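Local coordinates for pesticidal crystal protein CRY4AA (PDB 2C9K) that kills mosquito larvae as an insecticidal toxin that binds midgut epithelial cells and causes their colloid-osmotic lysis, at residues T224-R229 with E262-L267; L286-H291 with L434-S439; N405-P410 with Y451-T456. One frame throughout, in Å; residues are numbered along the deposited sequence.

Contact 1 (T224-R229 with E262-L267)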
loop_
_atom_site.group_PDB
_atom_site.type_symbol
_atom_site.label_atom_id
_atom_site.label_comp_id
_atom_site.label_asym_id
_atom_site.label_seq_id
_atom_site.Cartn_x
_atom_site.Cartn_y
_atom_site.Cartn_z
ATOM N N THR A 224 -18.400 5.346 0.879
ATOM C CA THR A 224 -17.661 6.543 1.254
ATOM C C THR A 224 -16.471 6.115 2.105
ATOM O O THR A 224 -15.372 6.625 1.970
ATOM C CB THR A 224 -18.571 7.503 2.046
ATOM O OG1 THR A 224 -19.631 7.958 1.192
ATOM C CG2 THR A 224 -17.776 8.686 2.572
ATOM N N TYR A 225 -16.722 5.150 2.974
ATOM C CA TYR A 225 -15.714 4.613 3.860
ATOM C C TYR A 225 -14.626 3.992 2.995
ATOM O O TYR A 225 -13.437 4.221 3.195
ATOM C CB TYR A 225 -16.358 3.545 4.757
ATOM C CG TYR A 225 -15.423 2.918 5.760
ATOM C CD1 TYR A 225 -15.330 3.405 7.062
ATOM C CD2 TYR A 225 -14.604 1.858 5.397
ATOM C CE1 TYR A 225 -14.443 2.849 7.975
ATOM C CE2 TYR A 225 -13.716 1.302 6.297
ATOM C CZ TYR A 225 -13.641 1.797 7.582
ATOM O OH TYR A 225 -12.769 1.215 8.466
ATOM N N ASN A 226 -15.047 3.211 2.013
ATOM C CA ASN A 226 -14.104 2.540 1.138
ATOM C C ASN A 226 -13.298 3.501 0.255
ATOM O O ASN A 226 -12.102 3.296 0.044
ATOM C CB ASN A 226 -14.850 1.522 0.275
ATOM C CG ASN A 226 -13.920 0.703 -0.582
ATOM O OD1 ASN A 226 -13.158 -0.126 -0.078
ATOM N ND2 ASN A 226 -13.968 0.932 -1.893
ATOM N N THR A 227 -13.941 4.545 -0.258
ATOM C CA THR A 227 -13.243 5.494 -1.114
ATOM C C THR A 227 -12.145 6.203 -0.329
ATOM O O THR A 227 -11.002 6.309 -0.777
ATOM C CB THR A 227 -14.216 6.547 -1.693
ATOM O OG1 THR A 227 -15.224 5.887 -2.462
ATOM C CG2 THR A 227 -13.480 7.522 -2.592
ATOM N N TYR A 228 -12.502 6.684 0.852
ATOM C CA TYR A 228 -11.552 7.383 1.700
ATOM C C TYR A 228 -10.324 6.513 1.998
ATOM O O TYR A 228 -9.202 7.018 2.100
ATOM C CB TYR A 228 -12.231 7.781 3.001
ATOM C CG TYR A 228 -11.290 8.403 3.986
ATOM C CD1 TYR A 228 -10.798 9.694 3.802
ATOM C CD2 TYR A 228 -10.881 7.696 5.111
ATOM C CE1 TYR A 228 -9.930 10.262 4.717
ATOM C CE2 TYR A 228 -10.013 8.256 6.031
ATOM C CZ TYR A 228 -9.542 9.536 5.834
ATOM O OH TYR A 228 -8.698 10.077 6.781
ATOM N N ARG A 229 -10.555 5.206 2.125
ATOM C CA ARG A 229 -9.505 4.233 2.415
ATOM C C ARG A 229 -8.586 4.032 1.217
ATOM O O ARG A 229 -7.360 3.986 1.346
ATOM C CB ARG A 229 -10.135 2.892 2.821
ATOM C CG ARG A 229 -9.138 1.752 3.013
ATOM C CD ARG A 229 -9.801 0.532 3.634
ATOM N NE ARG A 229 -10.883 0.004 2.811
ATOM C CZ ARG A 229 -11.792 -0.858 3.252
ATOM N NH1 ARG A 229 -11.749 -1.291 4.505
ATOM N NH2 ARG A 229 -12.752 -1.277 2.444
ATOM N N GLU A 262 -4.239 -4.550 -0.078
ATOM C CA GLU A 262 -5.196 -4.487 -1.185
ATOM C C GLU A 262 -6.094 -3.267 -1.022
ATOM O O GLU A 262 -6.333 -2.805 0.096
ATOM C CB GLU A 262 -6.112 -5.720 -1.225
ATOM C CG GLU A 262 -5.495 -6.994 -1.788
ATOM C CD GLU A 262 -6.512 -8.113 -1.996
ATOM O OE1 GLU A 262 -7.142 -8.556 -1.017
ATOM O OE2 GLU A 262 -6.683 -8.553 -3.147
ATOM N N ILE A 263 -6.580 -2.735 -2.136
ATOM C CA ILE A 263 -7.509 -1.613 -2.095
ATOM C C ILE A 263 -8.601 -1.964 -3.092
ATOM O O ILE A 263 -8.360 -2.715 -4.029
ATOM C CB ILE A 263 -6.834 -0.262 -2.437
ATOM C CG1 ILE A 263 -6.238 -0.293 -3.839
ATOM C CG2 ILE A 263 -5.790 0.067 -1.376
ATOM C CD1 ILE A 263 -5.604 1.027 -4.242
ATOM N N TYR A 264 -9.803 -1.437 -2.883
ATOM C CA TYR A 264 -10.935 -1.780 -3.738
ATOM C C TYR A 264 -11.666 -0.606 -4.363
ATOM O O TYR A 264 -11.752 0.476 -3.783
ATOM C CB TYR A 264 -11.969 -2.597 -2.939
ATOM C CG TYR A 264 -11.404 -3.719 -2.084
ATOM C CD1 TYR A 264 -10.715 -3.446 -0.911
ATOM C CD2 TYR A 264 -11.570 -5.056 -2.451
ATOM C CE1 TYR A 264 -10.207 -4.468 -0.120
ATOM C CE2 TYR A 264 -11.066 -6.086 -1.670
ATOM C CZ TYR A 264 -10.383 -5.788 -0.502
ATOM O OH TYR A 264 -9.868 -6.804 0.284
ATOM N N GLN A 265 -12.205 -0.848 -5.552
ATOM C CA GLN A 265 -12.992 0.138 -6.278
ATOM C C GLN A 265 -14.316 -0.607 -6.460
ATOM O O GLN A 265 -14.311 -1.823 -6.661
ATOM C CB GLN A 265 -12.334 0.464 -7.625
ATOM C CG GLN A 265 -10.955 1.121 -7.499
ATOM C CD GLN A 265 -10.306 1.447 -8.847
ATOM O OE1 GLN A 265 -10.410 0.681 -9.805
ATOM N NE2 GLN A 265 -9.611 2.578 -8.915
ATOM N N VAL A 266 -15.451 0.081 -6.376
ATOM C CA VAL A 266 -16.720 -0.634 -6.500
ATOM C C VAL A 266 -17.648 -0.246 -7.656
ATOM O O VAL A 266 -17.605 0.870 -8.173
ATOM C CB VAL A 266 -17.491 -0.598 -5.137
ATOM C CG1 VAL A 266 -16.816 0.376 -4.187
ATOM C CG2 VAL A 266 -18.951 -0.241 -5.346
ATOM N N LEU A 267 -18.483 -1.202 -8.057
ATOM C CA LEU A 267 -19.423 -1.012 -9.150
ATOM C C LEU A 267 -20.846 -1.338 -8.712
ATOM O O LEU A 267 -21.072 -2.318 -7.988
ATOM C CB LEU A 267 -19.034 -1.909 -10.335
ATOM C CG LEU A 267 -20.053 -2.128 -11.465
ATOM C CD1 LEU A 267 -20.344 -0.822 -12.199
ATOM C CD2 LEU A 267 -19.509 -3.168 -12.425
HETATM O O HOH W 1 -10.700 0.071 0.008
#
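Asn-226 and Tyr-264 meet where the helical domain I of this three-domain Cry toxin rests on the beta-prism domain II. Asn-226 lies on helix 222-240 and Tyr-264 on strand 262-267, and the axes of the two segments pass 8.2 Å apart. The side chain of Asn-226 points at the strand, with CG anti to the backbone N (chi1 -175°). Its ND2 donates to Tyr-264 O at 2.9 Å. The donor stands well above the carbonyl plane, and the bond is moderately bent (147°). Tyr-264 O also pairs with Thr-230 OG1, one turn further along the helix. The other end of the amide is held within the helix: Arg-229 NH2 reaches a lone pair of Asn-226 OD1 at 2.8 Å, nearly straight and in the guanidinium plane. These bonds fix which way the amide is turned. A water joins Asn-226 OD1 to Arg-229 NE. Arg-229 NH1 forms a salt bridge with Glu-283. Val-266 CG1 packs against Asn-226 ND2 at 3.7 Å. The arrangement is a polar, partly buried helix-on-sheet interface, as expected between the helical and beta-prism domains of the delta endotoxin fold.

Contact 2 (L286-H291 with L434-S439); sequences LTRRPH and LSFIKS
Arg-288 and Phe-436 form a cation-pi stack inside the beta-prism domain II. It joins the loop after helix 279-286 to strand 432-440, an outer strand of the three-stranded antiparallel sheet. The guanidinium of Arg-288 lies nearly flat on the phenyl ring, with the planes 16° apart. CZ of Arg-288 is 4.0 Å from the ring centroid of Phe-436. The aliphatic part shares the same face: Arg-288 CD makes a CH-pi contact, 3.8 Å from that centroid. The chain bends at chi3 (66°), which sets NE over the middle of the ring. On the opposite face of the guanidinium sits His-291 CE1, so the flat cation lies between two rings.

The charge has further partners. Arg-288 NH1 forms a salt bridge with Glu-262, whose OE2 is also hydrogen-bonded to Ser-435 OG. Arg-288 NH2 bonds to Thr-294 OG1. Together these would hold the guanidinium against rotation. A bound MPD molecule, probably from the crystallisation liquor, lies about 4 Å from the side chain of Phe-436.

Lys-438 packs beside this stack with its methylene chain. Its CD and CE lie against the backbone of Leu-286 and Thr-287, and its CG lies at the edge of the Phe-436 ring, in plane. Its CD meets Arg-288 CG at 3.8 Å.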
loop_
_atom_site.group_PDB
_atom_site.type_symbol
_atom_site.label_atom_id
_atom_site.label_comp_id
_atom_site.label_asym_id
_atom_site.label_seq_id
_atom_site.Cartn_x
_atom_site.Cartn_y
_atom_site.Cartn_z
ATOM N N LEU A 286 -17.720 -7.656 0.596
ATOM C CA LEU A 286 -17.135 -6.980 -0.561
ATOM C C LEU A 286 -15.610 -6.881 -0.536
ATOM O O LEU A 286 -14.997 -6.503 -1.530
ATOM C CB LEU A 286 -17.752 -5.584 -0.730
ATOM C CG LEU A 286 -19.171 -5.555 -1.319
ATOM C CD1 LEU A 286 -19.844 -4.210 -1.063
ATOM C CD2 LEU A 286 -19.094 -5.844 -2.810
ATOM N N THR A 287 -14.996 -7.221 0.592
ATOM C CA THR A 287 -13.543 -7.156 0.704
ATOM C C THR A 287 -12.993 -8.515 1.125
ATOM O O THR A 287 -13.763 -9.428 1.389
ATOM C CB THR A 287 -13.113 -6.063 1.709
ATOM O OG1 THR A 287 -13.725 -6.301 2.984
ATOM C CG2 THR A 287 -13.533 -4.691 1.197
ATOM N N ARG A 288 -11.675 -8.665 1.188
ATOM C CA ARG A 288 -11.109 -9.955 1.559
ATOM C C ARG A 288 -10.498 -9.950 2.945
ATOM O O ARG A 288 -9.818 -9.000 3.321
ATOM C CB ARG A 288 -10.052 -10.387 0.531
ATOM C CG ARG A 288 -10.606 -10.561 -0.876
ATOM C CD ARG A 288 -9.516 -10.742 -1.914
ATOM N NE ARG A 288 -8.777 -11.988 -1.750
ATOM C CZ ARG A 288 -7.596 -12.229 -2.313
ATOM N NH1 ARG A 288 -7.021 -11.314 -3.075
ATOM N NH2 ARG A 288 -6.978 -13.377 -2.094
ATOM N N ARG A 289 -10.740 -11.014 3.705
ATOM C CA ARG A 289 -10.184 -11.123 5.049
ATOM C C ARG A 289 -8.664 -11.204 4.976
ATOM O O ARG A 289 -8.099 -11.676 3.979
ATOM C CB ARG A 289 -10.739 -12.359 5.752
ATOM C CG ARG A 289 -11.897 -12.054 6.675
ATOM C CD ARG A 289 -13.060 -12.998 6.439
ATOM N NE ARG A 289 -12.836 -14.350 6.947
ATOM C CZ ARG A 289 -13.615 -15.388 6.648
ATOM N NH1 ARG A 289 -14.662 -15.225 5.842
ATOM N NH2 ARG A 289 -13.352 -16.588 7.147
ATOM N N PRO A 290 -7.972 -10.737 6.022
ATOM C CA PRO A 290 -6.507 -10.801 5.984
ATOM C C PRO A 290 -6.054 -12.153 5.449
ATOM O O PRO A 290 -6.529 -13.191 5.888
ATOM C CB PRO A 290 -6.118 -10.597 7.440
ATOM C CG PRO A 290 -7.199 -9.700 7.945
ATOM C CD PRO A 290 -8.452 -10.286 7.339
ATOM N N HIS A 291 -5.143 -12.135 4.489
ATOM C CA HIS A 291 -4.644 -13.368 3.894
ATOM C C HIS A 291 -3.196 -13.207 3.453
ATOM O O HIS A 291 -2.625 -12.118 3.558
ATOM C CB HIS A 291 -5.491 -13.732 2.671
ATOM C CG HIS A 291 -5.455 -12.703 1.581
ATOM N ND1 HIS A 291 -6.525 -11.882 1.295
ATOM C CD2 HIS A 291 -4.482 -12.366 0.701
ATOM C CE1 HIS A 291 -6.217 -11.088 0.284
ATOM N NE2 HIS A 291 -4.983 -11.363 -0.094
ATOM N N LEU A 434 -4.666 -5.906 -11.005
ATOM C CA LEU A 434 -5.883 -6.540 -10.502
ATOM C C LEU A 434 -5.510 -7.756 -9.664
ATOM O O LEU A 434 -4.602 -8.498 -10.020
ATOM C CB LEU A 434 -6.796 -6.972 -11.656
ATOM C CG LEU A 434 -8.152 -7.451 -11.128
ATOM C CD1 LEU A 434 -8.905 -6.261 -10.559
ATOM C CD2 LEU A 434 -8.956 -8.115 -12.228
ATOM N N SER A 435 -6.204 -7.983 -8.560
ATOM C CA SER A 435 -5.855 -9.128 -7.739
ATOM C C SER A 435 -7.027 -10.026 -7.391
ATOM O O SER A 435 -6.832 -11.170 -7.001
ATOM C CB SER A 435 -5.180 -8.658 -6.449
ATOM O OG SER A 435 -6.082 -7.938 -5.636
ATOM N N PHE A 436 -8.241 -9.514 -7.557
ATOM C CA PHE A 436 -9.441 -10.270 -7.200
ATOM C C PHE A 436 -10.718 -9.492 -7.550
ATOM O O PHE A 436 -10.699 -8.262 -7.657
ATOM C CB PHE A 436 -9.426 -10.505 -5.688
ATOM C CG PHE A 436 -10.129 -11.751 -5.246
ATOM C CD1 PHE A 436 -9.520 -12.997 -5.395
ATOM C CD2 PHE A 436 -11.369 -11.677 -4.617
ATOM C CE1 PHE A 436 -10.130 -14.149 -4.918
ATOM C CE2 PHE A 436 -11.990 -12.829 -4.135
ATOM C CZ PHE A 436 -11.367 -14.068 -4.284
ATOM N N ILE A 437 -11.824 -10.213 -7.722
ATOM C CA ILE A 437 -13.118 -9.587 -8.000
ATOM C C ILE A 437 -14.206 -10.271 -7.175
ATOM O O ILE A 437 -14.579 -11.396 -7.479
ATOM C CB ILE A 437 -13.519 -9.690 -9.476
ATOM C CG1 ILE A 437 -12.578 -8.855 -10.343
ATOM C CG2 ILE A 437 -14.938 -9.190 -9.651
ATOM C CD1 ILE A 437 -12.944 -8.860 -11.822
ATOM N N LYS A 438 -14.696 -9.603 -6.129
ATOM C CA LYS A 438 -15.749 -10.158 -5.279
ATOM C C LYS A 438 -17.081 -9.590 -5.715
ATOM O O LYS A 438 -17.131 -8.638 -6.489
ATOM C CB LYS A 438 -15.517 -9.814 -3.799
ATOM C CG LYS A 438 -14.682 -10.831 -3.051
ATOM C CD LYS A 438 -14.331 -10.375 -1.653
ATOM C CE LYS A 438 -15.540 -10.360 -0.729
ATOM N NZ LYS A 438 -15.979 -11.706 -0.281
ATOM N N SER A 439 -18.165 -10.156 -5.201
ATOM C CA SER A 439 -19.486 -9.687 -5.572
ATOM C C SER A 439 -20.506 -9.939 -4.463
ATOM O O SER A 439 -20.472 -10.984 -3.809
ATOM C CB SER A 439 -19.920 -10.404 -6.848
ATOM O OG SER A 439 -20.827 -9.625 -7.599
#

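Contact 3 (N405-P410 with Y451-T456); sequences NIFGLP and YTFAWT
Phe-407 and Phe-453 face each other in an offset stack, their rings 17° from parallel and their centroids 4.3 Å apart. Although the rings are almost parallel, the two side chains cross at about a right angle. In each, CG lies anti to the carbonyl carbon (chi1 -61° in both), and the ring reaches towards the other strand. The overlap is partial. Phe-453 CD1 lies over the centre of the Phe-407 ring, while Phe-407 CD1 lies nearer the rim of Phe-453. The closest atoms are the two CE1 atoms of Phe-407 and Phe-453, at 3.5 Å.

Trp-455, two residues further along the strand, packs against the backbone after Phe-407. One face of its indole receives two groups. Gly-408 CA makes a CH-pi contact with the six-membered ring of Trp-455, 3.7 Å from its centroid. Leu-409 CD2 does the same over the five-membered ring of Trp-455, 3.8 Å from that centroid. At the backbone angles of Gly-408 (phi 141°) a CB would press on the carbonyl O of Phe-407, reason enough for a glycine here. Phe-407 CB also touches Trp-455 CZ2 at 3.9 Å, so Phe-407 meets both Phe-453 and Trp-455.

No hydrogen bond crosses between the segments. The N-H of Gly-408 bonds instead to Gln-265 OE1, on the strand beside 450-457. Leu-357 of strand 353-362 also packs on Phe-453 and Trp-455. Aromatic and aliphatic side chains packed between antiparallel sheets in this way form the hydrophobic core of the beta-prism domain II of Cry toxins.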
loop_
_atom_site.group_PDB
_atom_site.type_symbol
_atom_site.label_atom_id
_atom_site.label_comp_id
_atom_site.label_asym_id
_atom_site.label_seq_id
_atom_site.Cartn_x
_atom_site.Cartn_y
_atom_site.Cartn_z
ATOM N N ASN A 405 -17.716 1.841 -17.139
ATOM C CA ASN A 405 -16.853 2.296 -16.055
ATOM C C ASN A 405 -15.443 1.786 -16.219
ATOM O O ASN A 405 -15.232 0.701 -16.744
ATOM C CB ASN A 405 -17.398 1.798 -14.717
ATOM C CG ASN A 405 -18.662 2.509 -14.303
ATOM O OD1 ASN A 405 -18.612 3.649 -13.857
ATOM N ND2 ASN A 405 -19.804 1.844 -14.455
ATOM N N ILE A 406 -14.477 2.571 -15.764
ATOM C CA ILE A 406 -13.085 2.163 -15.847
ATOM C C ILE A 406 -12.509 1.973 -14.446
ATOM O O ILE A 406 -12.736 2.799 -13.550
ATOM C CB ILE A 406 -12.231 3.208 -16.579
ATOM C CG1 ILE A 406 -12.679 3.323 -18.034
ATOM C CG2 ILE A 406 -10.764 2.813 -16.499
ATOM C CD1 ILE A 406 -11.916 4.351 -18.821
ATOM N N PHE A 407 -11.773 0.882 -14.255
ATOM C CA PHE A 407 -11.152 0.602 -12.967
ATOM C C PHE A 407 -9.640 0.420 -13.125
ATOM O O PHE A 407 -9.151 -0.019 -14.165
ATOM C CB PHE A 407 -11.778 -0.645 -12.322
ATOM C CG PHE A 407 -13.250 -0.508 -12.037
ATOM C CD1 PHE A 407 -14.193 -1.127 -12.850
ATOM C CD2 PHE A 407 -13.697 0.272 -10.975
ATOM C CE1 PHE A 407 -15.553 -0.972 -12.616
ATOM C CE2 PHE A 407 -15.058 0.432 -10.735
ATOM C CZ PHE A 407 -15.986 -0.192 -11.559
ATOM N N GLY A 408 -8.913 0.761 -12.070
ATOM C CA GLY A 408 -7.466 0.670 -12.073
ATOM C C GLY A 408 -6.956 1.891 -11.332
ATOM O O GLY A 408 -7.747 2.763 -10.961
ATOM N N LEU A 409 -5.653 1.971 -11.100
ATOM C CA LEU A 409 -5.113 3.121 -10.390
ATOM C C LEU A 409 -4.230 3.999 -11.277
ATOM O O LEU A 409 -3.881 3.625 -12.396
ATOM C CB LEU A 409 -4.350 2.658 -9.146
ATOM C CG LEU A 409 -5.224 2.223 -7.956
ATOM C CD1 LEU A 409 -6.095 3.377 -7.512
ATOM C CD2 LEU A 409 -6.099 1.042 -8.341
ATOM N N PRO A 410 -3.871 5.192 -10.791
ATOM C CA PRO A 410 -3.031 6.114 -11.560
ATOM C C PRO A 410 -1.641 5.581 -11.920
ATOM O O PRO A 410 -1.217 4.531 -11.435
ATOM C CB PRO A 410 -2.958 7.340 -10.654
ATOM C CG PRO A 410 -4.265 7.302 -9.939
ATOM C CD PRO A 410 -4.369 5.845 -9.572
ATOM N N TYR A 451 -20.150 -5.131 -7.415
ATOM C CA TYR A 451 -18.825 -5.729 -7.510
ATOM C C TYR A 451 -17.764 -4.822 -6.911
ATOM O O TYR A 451 -17.979 -3.625 -6.721
ATOM C CB TYR A 451 -18.432 -5.990 -8.971
ATOM C CG TYR A 451 -19.382 -6.846 -9.787
ATOM C CD1 TYR A 451 -20.542 -6.306 -10.346
ATOM C CD2 TYR A 451 -19.093 -8.183 -10.042
ATOM C CE1 TYR A 451 -21.386 -7.079 -11.144
ATOM C CE2 TYR A 451 -19.925 -8.961 -10.831
ATOM C CZ TYR A 451 -21.068 -8.408 -11.382
ATOM O OH TYR A 451 -21.882 -9.185 -12.182
ATOM N N THR A 452 -16.615 -5.408 -6.616
ATOM C CA THR A 452 -15.480 -4.664 -6.106
ATOM C C THR A 452 -14.280 -5.260 -6.811
ATOM O O THR A 452 -14.197 -6.475 -7.000
ATOM C CB THR A 452 -15.289 -4.832 -4.599
ATOM O OG1 THR A 452 -15.416 -6.212 -4.260
ATOM C CG2 THR A 452 -16.307 -4.019 -3.831
ATOM N N PHE A 453 -13.361 -4.404 -7.224
ATOM C CA PHE A 453 -12.163 -4.856 -7.905
ATOM C C PHE A 453 -10.985 -4.613 -6.976
ATOM O O PHE A 453 -10.716 -3.482 -6.588
ATOM C CB PHE A 453 -12.005 -4.102 -9.228
ATOM C CG PHE A 453 -13.149 -4.330 -10.191
ATOM C CD1 PHE A 453 -14.380 -3.706 -9.996
ATOM C CD2 PHE A 453 -13.015 -5.227 -11.252
ATOM C CE1 PHE A 453 -15.461 -3.976 -10.836
ATOM C CE2 PHE A 453 -14.091 -5.502 -12.097
ATOM C CZ PHE A 453 -15.313 -4.878 -11.886
ATOM N N ALA A 454 -10.316 -5.695 -6.593
ATOM C CA ALA A 454 -9.170 -5.630 -5.694
ATOM C C ALA A 454 -7.915 -5.270 -6.471
ATOM O O ALA A 454 -7.712 -5.743 -7.584
ATOM C CB ALA A 454 -8.983 -6.965 -5.006
ATOM N N TRP A 455 -7.073 -4.439 -5.874
ATOM C CA TRP A 455 -5.841 -4.010 -6.509
ATOM C C TRP A 455 -4.677 -4.064 -5.537
ATOM O O TRP A 455 -4.768 -3.550 -4.432
ATOM C CB TRP A 455 -5.988 -2.574 -7.030
ATOM C CG TRP A 455 -7.073 -2.399 -8.047
ATOM C CD1 TRP A 455 -8.358 -2.019 -7.818
ATOM C CD2 TRP A 455 -6.968 -2.640 -9.458
ATOM N NE1 TRP A 455 -9.066 -2.011 -8.996
ATOM C CE2 TRP A 455 -8.236 -2.390 -10.018
ATOM C CE3 TRP A 455 -5.924 -3.045 -10.301
ATOM C CZ2 TRP A 455 -8.491 -2.529 -11.382
ATOM C CZ3 TRP A 455 -6.178 -3.182 -11.660
ATOM C CH2 TRP A 455 -7.450 -2.925 -12.185
ATOM N N THR A 456 -3.585 -4.691 -5.950
ATOM C CA THR A 456 -2.401 -4.768 -5.110
ATOM C C THR A 456 -1.319 -3.892 -5.733
ATOM O O THR A 456 -1.355 -3.622 -6.938
ATOM C CB THR A 456 -1.900 -6.216 -4.976
ATOM O OG1 THR A 456 -1.796 -6.817 -6.273
ATOM C CG2 THR A 456 -2.853 -7.017 -4.119
#

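From the N terminus, contact 1 closes first. It brings the last domain I helix, 222-240, back against strand 262-267 at the start of domain II, before the other two contacts open. Contact 2 opens at 286-291, and contact 3 at 405-410 follows before 434-439 closes contact 2. Contact 3 then closes at 451-456, so these two cross. All three reach one three-stranded sheet, in which 450-457 lies between 262-267 and 432-440. Contacts 1 and 2 bring a helix and a loop to it, and contact 3 a neighbouring sheet. Direct bonds join them: Tyr-264 OH with Arg-288 N, and Leu-286 O with Thr-452 OG1.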